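Local atomic coordinates of Pex (Synechococcus elongatus PCC 7942, PDB entry 2E1N), a protein that modifies the cyanobacterial circadian clock as a period extender, probably by binding DNA through a PadR-like winged-helix domain. Residues A35-L40 with R112-L117; H28-E33 with Y64-T69; S85-K90 with M100-Q105. One frame throughout, in Å; residues are numbered along the deposited sequence.

Contact 1. Residues A35-L40 with R112-L117; sequences AVCYVL and RDLAQL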
loop_
_atom_site.group_PDB
_atom_site.type_symbol
_atom_site.label_atom_id
_atom_site.label_comp_id
_atom_site.label_asym_id
_atom_site.label_seq_id
_atom_site.Cartn_x
_atom_site.Cartn_y
_atom_site.Cartn_z
ATOM N N ALA B 35 -6.946 2.348 -10.740
ATOM C CA ALA B 35 -6.813 1.897 -12.147
ATOM C C ALA B 35 -7.568 2.807 -13.122
ATOM O O ALA B 35 -7.061 3.081 -14.210
ATOM C CB ALA B 35 -7.288 0.471 -12.298
ATOM N N VAL B 36 -8.772 3.258 -12.765
ATOM C CA VAL B 36 -9.489 4.216 -13.598
ATOM C C VAL B 36 -8.657 5.481 -13.830
ATOM O O VAL B 36 -8.541 5.968 -14.956
ATOM C CB VAL B 36 -10.890 4.539 -13.020
ATOM C CG1 VAL B 36 -11.464 5.828 -13.765
ATOM C CG2 VAL B 36 -11.783 3.388 -13.150
ATOM N N CYS B 37 -8.048 6.020 -12.769
ATOM C CA CYS B 37 -7.248 7.258 -12.902
ATOM C C CYS B 37 -5.950 7.044 -13.679
ATOM O O CYS B 37 -5.564 7.889 -14.501
ATOM C CB CYS B 37 -6.979 7.818 -11.526
ATOM S SG CYS B 37 -8.556 8.197 -10.699
ATOM N N TYR B 38 -5.273 5.919 -13.428
ATOM C CA TYR B 38 -4.067 5.554 -14.207
ATOM C C TYR B 38 -4.387 5.411 -15.712
ATOM O O TYR B 38 -3.723 5.966 -16.581
ATOM C CB TYR B 38 -3.448 4.246 -13.665
ATOM C CG TYR B 38 -2.502 3.602 -14.679
ATOM C CD1 TYR B 38 -1.306 4.227 -15.046
ATOM C CD2 TYR B 38 -2.817 2.398 -15.271
ATOM C CE1 TYR B 38 -0.469 3.652 -16.025
ATOM C CE2 TYR B 38 -1.973 1.820 -16.225
ATOM C CZ TYR B 38 -0.822 2.489 -16.609
ATOM O OH TYR B 38 0.031 1.982 -17.553
ATOM N N VAL B 39 -5.416 4.646 -16.030
ATOM C CA VAL B 39 -5.765 4.459 -17.430
ATOM C C VAL B 39 -6.040 5.792 -18.079
ATOM O O VAL B 39 -5.526 6.084 -19.162
ATOM C CB VAL B 39 -6.954 3.502 -17.558
ATOM C CG1 VAL B 39 -7.507 3.477 -18.974
ATOM C CG2 VAL B 39 -6.534 2.077 -17.075
ATOM N N LEU B 40 -6.799 6.650 -17.421
ATOM C CA LEU B 40 -7.068 7.959 -17.987
ATOM C C LEU B 40 -5.838 8.843 -18.154
ATOM O O LEU B 40 -5.715 9.542 -19.168
ATOM C CB LEU B 40 -8.180 8.658 -17.203
ATOM C CG LEU B 40 -9.593 8.049 -17.398
ATOM C CD1 LEU B 40 -10.600 8.825 -16.535
ATOM C CD2 LEU B 40 -10.070 7.967 -18.901
ATOM N N ARG B 112 -9.427 14.807 -17.061
ATOM C CA ARG B 112 -8.375 15.653 -16.482
ATOM C C ARG B 112 -8.315 15.514 -14.969
ATOM O O ARG B 112 -7.264 15.250 -14.379
ATOM C CB ARG B 112 -8.624 17.121 -16.830
ATOM C CG ARG B 112 -7.627 18.111 -16.236
ATOM C CD ARG B 112 -6.166 17.788 -16.544
ATOM N NE ARG B 112 -5.373 18.991 -16.860
ATOM C CZ ARG B 112 -4.121 18.990 -17.342
ATOM N NH1 ARG B 112 -3.485 17.851 -17.603
ATOM N NH2 ARG B 112 -3.505 20.145 -17.583
ATOM N N ASP B 113 -9.471 15.734 -14.363
ATOM C CA ASP B 113 -9.676 15.629 -12.926
ATOM C C ASP B 113 -9.192 14.278 -12.374
ATOM O O ASP B 113 -8.446 14.205 -11.381
ATOM C CB ASP B 113 -11.188 15.822 -12.694
ATOM C CG ASP B 113 -11.588 15.691 -11.263
ATOM O OD1 ASP B 113 -12.767 15.339 -11.037
ATOM O OD2 ASP B 113 -10.764 15.949 -10.359
ATOM N N LEU B 114 -9.598 13.200 -13.037
ATOM C CA LEU B 114 -9.275 11.859 -12.542
ATOM C C LEU B 114 -7.796 11.559 -12.762
ATOM O O LEU B 114 -7.140 10.999 -11.910
ATOM C CB LEU B 114 -10.157 10.815 -13.236
ATOM C CG LEU B 114 -11.661 10.964 -12.935
ATOM C CD1 LEU B 114 -12.517 10.119 -13.845
ATOM C CD2 LEU B 114 -11.961 10.654 -11.482
ATOM N N ALA B 115 -7.249 11.967 -13.902
ATOM C CA ALA B 115 -5.811 11.809 -14.149
ATOM C C ALA B 115 -4.955 12.527 -13.110
ATOM O O ALA B 115 -3.941 11.999 -12.655
ATOM C CB ALA B 115 -5.469 12.296 -15.561
ATOM N N GLN B 116 -5.371 13.727 -12.732
ATOM C CA GLN B 116 -4.725 14.475 -11.649
ATOM C C GLN B 116 -4.682 13.694 -10.342
ATOM O O GLN B 116 -3.693 13.757 -9.612
ATOM C CB GLN B 116 -5.457 15.794 -11.422
ATOM C CG GLN B 116 -5.310 16.805 -12.551
ATOM C CD GLN B 116 -5.642 18.206 -12.111
ATOM O OE1 GLN B 116 -5.093 18.698 -11.118
ATOM N NE2 GLN B 116 -6.539 18.860 -12.826
ATOM N N LEU B 117 -5.747 12.954 -10.036
ATOM C CA LEU B 117 -5.810 12.182 -8.806
ATOM C C LEU B 117 -4.725 11.073 -8.787
ATOM O O LEU B 117 -4.171 10.752 -7.731
ATOM C CB LEU B 117 -7.191 11.573 -8.606
ATOM C CG LEU B 117 -8.388 12.508 -8.377
ATOM C CD1 LEU B 117 -9.658 11.671 -8.346
ATOM C CD2 LEU B 117 -8.237 13.301 -7.103
#

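Contact 2. Residues H28-E33 with Y64-T69; sequences HYLSKE and YRLSDT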
loop_
_atom_site.group_PDB
_atom_site.type_symbol
_atom_site.label_atom_id
_atom_site.label_comp_id
_atom_site.label_asym_id
_atom_site.label_seq_id
_atom_site.Cartn_x
_atom_site.Cartn_y
_atom_site.Cartn_z
ATOM N N HIS B 28 2.262 -3.170 -5.183
ATOM C CA HIS B 28 0.865 -3.076 -4.897
ATOM C C HIS B 28 0.067 -3.132 -6.183
ATOM O O HIS B 28 0.338 -2.364 -7.110
ATOM C CB HIS B 28 0.561 -1.764 -4.183
ATOM C CG HIS B 28 0.983 -1.758 -2.740
ATOM N ND1 HIS B 28 1.545 -0.659 -2.131
ATOM C CD2 HIS B 28 0.923 -2.724 -1.789
ATOM C CE1 HIS B 28 1.811 -0.945 -0.864
ATOM N NE2 HIS B 28 1.440 -2.192 -0.630
ATOM N N TYR B 29 -0.869 -4.072 -6.250
ATOM C CA TYR B 29 -1.880 -4.054 -7.301
ATOM C C TYR B 29 -2.788 -2.837 -7.158
ATOM O O TYR B 29 -3.254 -2.500 -6.052
ATOM C CB TYR B 29 -2.725 -5.326 -7.281
ATOM C CG TYR B 29 -2.047 -6.504 -7.962
ATOM C CD1 TYR B 29 -1.367 -7.433 -7.249
ATOM C CD2 TYR B 29 -2.034 -6.626 -9.342
ATOM C CE1 TYR B 29 -0.719 -8.491 -7.887
ATOM C CE2 TYR B 29 -1.402 -7.682 -9.983
ATOM C CZ TYR B 29 -0.769 -8.621 -9.264
ATOM O OH TYR B 29 -0.109 -9.635 -9.925
ATOM N N LEU B 30 -3.068 -2.180 -8.264
ATOM C CA LEU B 30 -4.002 -1.046 -8.228
ATOM C C LEU B 30 -5.417 -1.463 -7.853
ATOM O O LEU B 30 -5.930 -2.486 -8.335
ATOM C CB LEU B 30 -4.035 -0.329 -9.564
ATOM C CG LEU B 30 -2.743 0.228 -10.117
ATOM C CD1 LEU B 30 -3.014 1.028 -11.403
ATOM C CD2 LEU B 30 -1.988 1.049 -9.130
ATOM N N SER B 31 -6.060 -0.669 -6.989
ATOM C CA SER B 31 -7.480 -0.809 -6.788
ATOM C C SER B 31 -8.215 -0.356 -8.037
ATOM O O SER B 31 -7.645 0.323 -8.910
ATOM C CB SER B 31 -7.905 0.091 -5.638
ATOM O OG SER B 31 -7.665 1.470 -6.017
ATOM N N LYS B 32 -9.502 -0.679 -8.132
ATOM C CA LYS B 32 -10.263 -0.288 -9.327
ATOM C C LYS B 32 -10.287 1.264 -9.452
ATOM O O LYS B 32 -10.203 1.828 -10.549
ATOM C CB LYS B 32 -11.653 -0.907 -9.267
ATOM C CG LYS B 32 -12.476 -0.494 -8.031
ATOM C CD LYS B 32 -13.819 -1.276 -8.001
ATOM C CE LYS B 32 -14.774 -0.767 -6.963
ATOM N NZ LYS B 32 -14.332 -1.082 -5.583
ATOM N N GLU B 33 -10.319 1.956 -8.321
ATOM C CA GLU B 33 -10.328 3.401 -8.331
ATOM C C GLU B 33 -9.048 3.996 -8.870
ATOM O O GLU B 33 -9.078 4.891 -9.730
ATOM C CB GLU B 33 -10.601 3.946 -6.935
ATOM C CG GLU B 33 -11.909 3.508 -6.354
ATOM C CD GLU B 33 -11.908 2.120 -5.730
ATOM O OE1 GLU B 33 -10.871 1.409 -5.617
ATOM O OE2 GLU B 33 -13.019 1.720 -5.348
ATOM N N TYR B 64 4.016 -0.693 -8.628
ATOM C CA TYR B 64 2.625 -1.072 -8.879
ATOM C C TYR B 64 2.499 -2.131 -9.933
ATOM O O TYR B 64 3.378 -2.254 -10.806
ATOM C CB TYR B 64 1.827 0.147 -9.377
ATOM C CG TYR B 64 1.853 1.209 -8.333
ATOM C CD1 TYR B 64 1.130 1.056 -7.158
ATOM C CD2 TYR B 64 2.660 2.315 -8.478
ATOM C CE1 TYR B 64 1.177 2.037 -6.143
ATOM C CE2 TYR B 64 2.738 3.288 -7.460
ATOM C CZ TYR B 64 1.995 3.131 -6.305
ATOM O OH TYR B 64 2.061 4.100 -5.310
ATOM N N ARG B 65 1.372 -2.832 -9.881
ATOM C CA ARG B 65 0.958 -3.792 -10.917
ATOM C C ARG B 65 -0.542 -3.592 -11.166
ATOM O O ARG B 65 -1.270 -3.057 -10.310
ATOM C CB ARG B 65 1.176 -5.253 -10.442
ATOM C CG ARG B 65 2.655 -5.672 -10.270
ATOM C CD ARG B 65 3.469 -5.630 -11.562
ATOM N NE ARG B 65 4.823 -6.095 -11.324
ATOM C CZ ARG B 65 5.804 -5.340 -10.822
ATOM N NH1 ARG B 65 5.612 -4.043 -10.578
ATOM N NH2 ARG B 65 7.011 -5.873 -10.565
ATOM N N LEU B 66 -0.995 -4.068 -12.331
ATOM C CA LEU B 66 -2.394 -4.027 -12.714
ATOM C C LEU B 66 -2.763 -5.396 -13.218
ATOM O O LEU B 66 -2.064 -5.958 -14.079
ATOM C CB LEU B 66 -2.609 -2.961 -13.798
ATOM C CG LEU B 66 -4.016 -2.813 -14.373
ATOM C CD1 LEU B 66 -4.992 -2.511 -13.211
ATOM C CD2 LEU B 66 -3.893 -1.660 -15.367
ATOM N N SER B 67 -3.834 -5.969 -12.644
ATOM C CA SER B 67 -4.361 -7.241 -13.078
ATOM C C SER B 67 -5.360 -7.087 -14.225
ATOM O O SER B 67 -6.022 -6.050 -14.397
ATOM C CB SER B 67 -5.014 -7.992 -11.926
ATOM O OG SER B 67 -6.235 -7.354 -11.497
ATOM N N ASP B 68 -5.511 -8.152 -15.008
ATOM C CA ASP B 68 -6.557 -8.117 -16.031
ATOM C C ASP B 68 -7.965 -7.910 -15.479
ATOM O O ASP B 68 -8.793 -7.212 -16.069
ATOM C CB ASP B 68 -6.499 -9.372 -16.881
ATOM C CG ASP B 68 -5.553 -9.185 -17.977
ATOM O OD1 ASP B 68 -5.921 -8.432 -18.923
ATOM O OD2 ASP B 68 -4.422 -9.657 -17.847
ATOM N N THR B 69 -8.222 -8.498 -14.325
ATOM C CA THR B 69 -9.512 -8.377 -13.681
ATOM C C THR B 69 -9.880 -6.903 -13.379
ATOM O O THR B 69 -10.973 -6.392 -13.711
ATOM C CB THR B 69 -9.447 -9.128 -12.345
ATOM O OG1 THR B 69 -8.749 -10.389 -12.516
ATOM C CG2 THR B 69 -10.829 -9.340 -11.820
#

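Contact 3. Residues S85-K90 with M100-Q105; sequences SGYWKK and MYQLAQ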
loop_
_atom_site.group_PDB
_atom_site.type_symbol
_atom_site.label_atom_id
_atom_site.label_comp_id
_atom_site.label_asym_id
_atom_site.label_seq_id
_atom_site.Cartn_x
_atom_site.Cartn_y
_atom_site.Cartn_z
ATOM N N SER B 85 -13.802 5.246 -25.447
ATOM C CA SER B 85 -14.365 4.422 -26.474
ATOM C C SER B 85 -13.312 3.477 -27.021
ATOM O O SER B 85 -12.112 3.675 -26.795
ATOM C CB SER B 85 -14.963 5.277 -27.584
ATOM O OG SER B 85 -13.984 6.112 -28.165
ATOM N N GLY B 86 -13.771 2.419 -27.651
ATOM C CA GLY B 86 -12.914 1.425 -28.198
ATOM C C GLY B 86 -13.020 1.374 -29.695
ATOM O O GLY B 86 -13.955 1.897 -30.297
ATOM N N TYR B 87 -11.999 0.776 -30.288
ATOM C CA TYR B 87 -11.978 0.493 -31.712
ATOM C C TYR B 87 -11.080 -0.687 -31.957
ATOM O O TYR B 87 -10.230 -0.989 -31.157
ATOM C CB TYR B 87 -11.510 1.687 -32.540
ATOM C CG TYR B 87 -10.118 2.211 -32.321
ATOM C CD1 TYR B 87 -9.060 1.796 -33.142
ATOM C CD2 TYR B 87 -9.856 3.184 -31.370
ATOM C CE1 TYR B 87 -7.813 2.306 -32.969
ATOM C CE2 TYR B 87 -8.571 3.700 -31.191
ATOM C CZ TYR B 87 -7.566 3.263 -32.004
ATOM O OH TYR B 87 -6.295 3.773 -31.844
ATOM N N TRP B 88 -11.292 -1.350 -33.079
ATOM C CA TRP B 88 -10.530 -2.550 -33.391
ATOM C C TRP B 88 -9.390 -2.170 -34.302
ATOM O O TRP B 88 -9.571 -1.407 -35.270
ATOM C CB TRP B 88 -11.401 -3.585 -34.110
ATOM C CG TRP B 88 -12.381 -4.261 -33.260
ATOM C CD1 TRP B 88 -13.745 -4.112 -33.317
ATOM C CD2 TRP B 88 -12.117 -5.180 -32.197
ATOM N NE1 TRP B 88 -14.336 -4.900 -32.348
ATOM C CE2 TRP B 88 -13.357 -5.573 -31.663
ATOM C CE3 TRP B 88 -10.948 -5.737 -31.661
ATOM C CZ2 TRP B 88 -13.460 -6.484 -30.616
ATOM C CZ3 TRP B 88 -11.048 -6.625 -30.607
ATOM C CH2 TRP B 88 -12.290 -6.977 -30.087
ATOM N N LYS B 89 -8.220 -2.762 -34.053
ATOM C CA LYS B 89 -7.064 -2.469 -34.857
ATOM C C LYS B 89 -6.395 -3.758 -35.350
ATOM O O LYS B 89 -6.280 -4.724 -34.616
ATOM C CB LYS B 89 -6.057 -1.651 -34.063
ATOM C CG LYS B 89 -4.758 -1.396 -34.826
ATOM C CD LYS B 89 -3.767 -0.536 -34.049
ATOM C CE LYS B 89 -3.929 0.960 -34.365
ATOM N NZ LYS B 89 -3.053 1.390 -35.528
ATOM N N LYS B 90 -5.957 -3.729 -36.606
ATOM C CA LYS B 90 -5.222 -4.842 -37.220
ATOM C C LYS B 90 -3.776 -4.852 -36.730
ATOM O O LYS B 90 -3.087 -3.849 -36.858
ATOM C CB LYS B 90 -5.275 -4.669 -38.752
ATOM C CG LYS B 90 -4.323 -5.530 -39.554
ATOM C CD LYS B 90 -4.444 -7.015 -39.206
ATOM C CE LYS B 90 -3.333 -7.794 -39.852
ATOM N NZ LYS B 90 -3.377 -9.208 -39.405
ATOM N N MET B 100 -8.238 -1.408 -29.157
ATOM C CA MET B 100 -7.650 -0.156 -28.714
ATOM C C MET B 100 -8.685 0.709 -27.977
ATOM O O MET B 100 -9.885 0.636 -28.254
ATOM C CB MET B 100 -7.151 0.648 -29.912
ATOM C CG MET B 100 -6.102 -0.043 -30.761
ATOM S SD MET B 100 -4.536 -0.334 -29.917
ATOM C CE MET B 100 -3.989 1.344 -29.576
ATOM N N TYR B 101 -8.186 1.599 -27.121
ATOM C CA TYR B 101 -9.021 2.491 -26.330
ATOM C C TYR B 101 -8.519 3.928 -26.487
ATOM O O TYR B 101 -7.290 4.182 -26.650
ATOM C CB TYR B 101 -9.031 2.081 -24.854
ATOM C CG TYR B 101 -9.591 0.728 -24.645
ATOM C CD1 TYR B 101 -10.980 0.508 -24.598
ATOM C CD2 TYR B 101 -8.765 -0.336 -24.518
ATOM C CE1 TYR B 101 -11.479 -0.759 -24.421
ATOM C CE2 TYR B 101 -9.263 -1.606 -24.341
ATOM C CZ TYR B 101 -10.619 -1.807 -24.319
ATOM O OH TYR B 101 -11.091 -3.096 -24.115
ATOM N N GLN B 102 -9.471 4.856 -26.518
ATOM C CA GLN B 102 -9.151 6.276 -26.624
ATOM C C GLN B 102 -10.155 7.110 -25.841
ATOM O O GLN B 102 -11.245 6.648 -25.532
ATOM C CB GLN B 102 -9.095 6.707 -28.105
ATOM C CG GLN B 102 -10.462 6.760 -28.761
ATOM C CD GLN B 102 -10.429 6.917 -30.306
ATOM O OE1 GLN B 102 -9.618 7.652 -30.857
ATOM N NE2 GLN B 102 -11.342 6.271 -30.958
ATOM N N LEU B 103 -9.787 8.343 -25.505
ATOM C CA LEU B 103 -10.756 9.224 -24.881
ATOM C C LEU B 103 -11.774 9.585 -25.933
ATOM O O LEU B 103 -11.400 9.940 -27.059
ATOM C CB LEU B 103 -10.103 10.494 -24.339
ATOM C CG LEU B 103 -9.063 10.329 -23.270
ATOM C CD1 LEU B 103 -8.504 11.703 -22.926
ATOM C CD2 LEU B 103 -9.645 9.632 -22.058
ATOM N N ALA B 104 -13.057 9.500 -25.581
ATOM C CA ALA B 104 -14.133 9.972 -26.456
ATOM C C ALA B 104 -14.217 11.526 -26.465
ATOM O O ALA B 104 -13.776 12.169 -25.513
ATOM C CB ALA B 104 -15.446 9.411 -25.998
ATOM N N GLN B 105 -14.741 12.090 -27.555
ATOM C CA GLN B 105 -14.991 13.553 -27.627
ATOM C C GLN B 105 -16.188 13.837 -26.755
ATOM O O GLN B 105 -17.251 13.223 -26.961
ATOM C CB GLN B 105 -15.268 14.014 -29.050
ATOM C CG GLN B 105 -14.038 13.954 -29.998
ATOM C CD GLN B 105 -14.206 14.793 -31.274
ATOM O OE1 GLN B 105 -14.391 16.002 -31.204
ATOM N NE2 GLN B 105 -14.153 14.160 -32.422
#

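Contact 1. Residues A35-L40 with R112-L117
Leu40 and Leu114 cross obliquely, Leu40 CD1 lying against CD1 and CB of Leu114, where helix 32-43 of the winged-helix domain is crossed by the C-terminal helix 110-123. The short axes pass 7.5 Å apart at 110°, a steep crossing that limits the patch to about one turn of each helix. The touching side chains are apolar, and no hydrogen bond runs between the segments. In both leucines CG stands anti to the carbonyl carbon, beside the backbone N (chi1 -71° in Leu40, -64° in Leu114), and CD1 is the branch that makes the touch; Leu40 CD1 lies 3.5 Å from Leu114 CD1 and 3.9 Å from Leu114 CB. Val36, one turn before Leu40, adds a looser touch of its CG1 on the same Leu114 methyl. The backbones come closest at Cys37 and Ala115, whose CA atoms are 4.9 Å apart, a spacing suited to small side chains. Val36 and Leu40 also pack on Leu78 of helix 68-80, while the second subunit packs over the crossing, its Phe22 on Cys37 and Leu117, its Tyr19 on Leu114. Cys37 SG rests over Leu114 and Leu117, 3.4 Å from Leu114 O and 4.0 Å from Leu114 CB, and Cys37 CB lies 3.2 Å from Leu114 O.

Contact 2. Residues H28-E33 with Y64-T69
Tyr29 lays one face of its ring over the aliphatic start of Arg65, whose CB sits 3.9 Å from the ring centroid and 26° off the normal, a CH-pi contact displaced toward the CD2-CE2 rim. At the edge of the same ring, near its plane, comes Ser67 N, 3.8 Å from Tyr29 CD2. The Tyr64 ring, turned to the other side of the strand pair, receives His28 O at its edge; Leu30 CD2 approaches it obliquely, 3.7 Å from Tyr64 CD1, the two side chains crossing at about a right angle. Between the rings runs a two-stranded parallel sheet, 28-29 beside 64-65, each strand leading into a helix of the PadR-like winged-helix domain. Between the two segments run two backbone bonds, Arg65 N to His28 O at 3.0 Å and Leu30 N to Arg65 O at 2.9 Å; His28 continues the pairing with Asn63. Ser31 and Ser67 then occupy the N-cap positions of helices 32-43 and 68-80, their OG atoms capping Leu34 N and Val70 N. Leu30 and Leu66 turn inward onto Leu57 of helix 50-60, whereas the His28 ring stacks on His28 of the second subunit. Arg65 bends at chi2 (-62°), which folds its guanidinium back along its own strand, where NH1 bonds Tyr64 O at 2.9 Å and also reaches Pro62 O.

Contact 3. Residues S85-K90 with M100-Q105
The beta hairpin of strands 84-89 and 98-103 is the wing of the winged-helix fold, and Tyr87 packs against Met100 across it. Four backbone bonds of 2.9 Å tie the antiparallel strands: Ser85 N to Gln102 O, Gln102 N to Ser85 O, Tyr87 N to Met100 O and Met100 N to Tyr87 O. Gly86 and Tyr101 form the non-hydrogen-bonded pair between them, Gly86 CA approaching Met100 O to 3.1 Å. Tyr87 CG stands between the backbone N and the carbonyl carbon (chi1 62°), which swings the ring across the neighbouring strand. Met100 CB lies over one ring face, 3.5 Å from the centroid and 17° off the normal, in a CH-pi contact, while Gln102 NE2 comes obliquely to within 3.5 Å of Tyr87 CD2. Lys89 CB also touches Met100 CG, at 3.7 Å. Tyr87 OH bonds Asp47 OD2, just before strand 48-49. An alanine at Tyr87 would probably leave Met100 CB without its aromatic cover and Asp47 without this hydroxyl partner. The backbone bonds thus set the strand register, while the ring face binds strand to strand and the hydroxyl ties the wing to Asp47 in the loop before strand 48-49.

In the fold
Contact 1 has the largest share of buried residues, five of its six touching ones, in an apolar helix crossing without hydrogen bonds. Contacts 2 and 3 are partly buried strand pairings held by backbone bonds, parallel in contact 2 and antiparallel in contact 3, each with a tyrosine face over an aliphatic CB. Contacts 1 and 2 share helix 32-43 and touch directly, Ala35 CB lying 3.9 Å from Leu66 CD1; both also meet the second subunit, which does not reach the segments of contact 3. One junction of the wing with the helices is Leu103 CD2 on Leu40 CD2, 3.6 Å, although the centres of contacts 1 and 3 are about 17 Å apart. Contacts 2 and 3 do not touch.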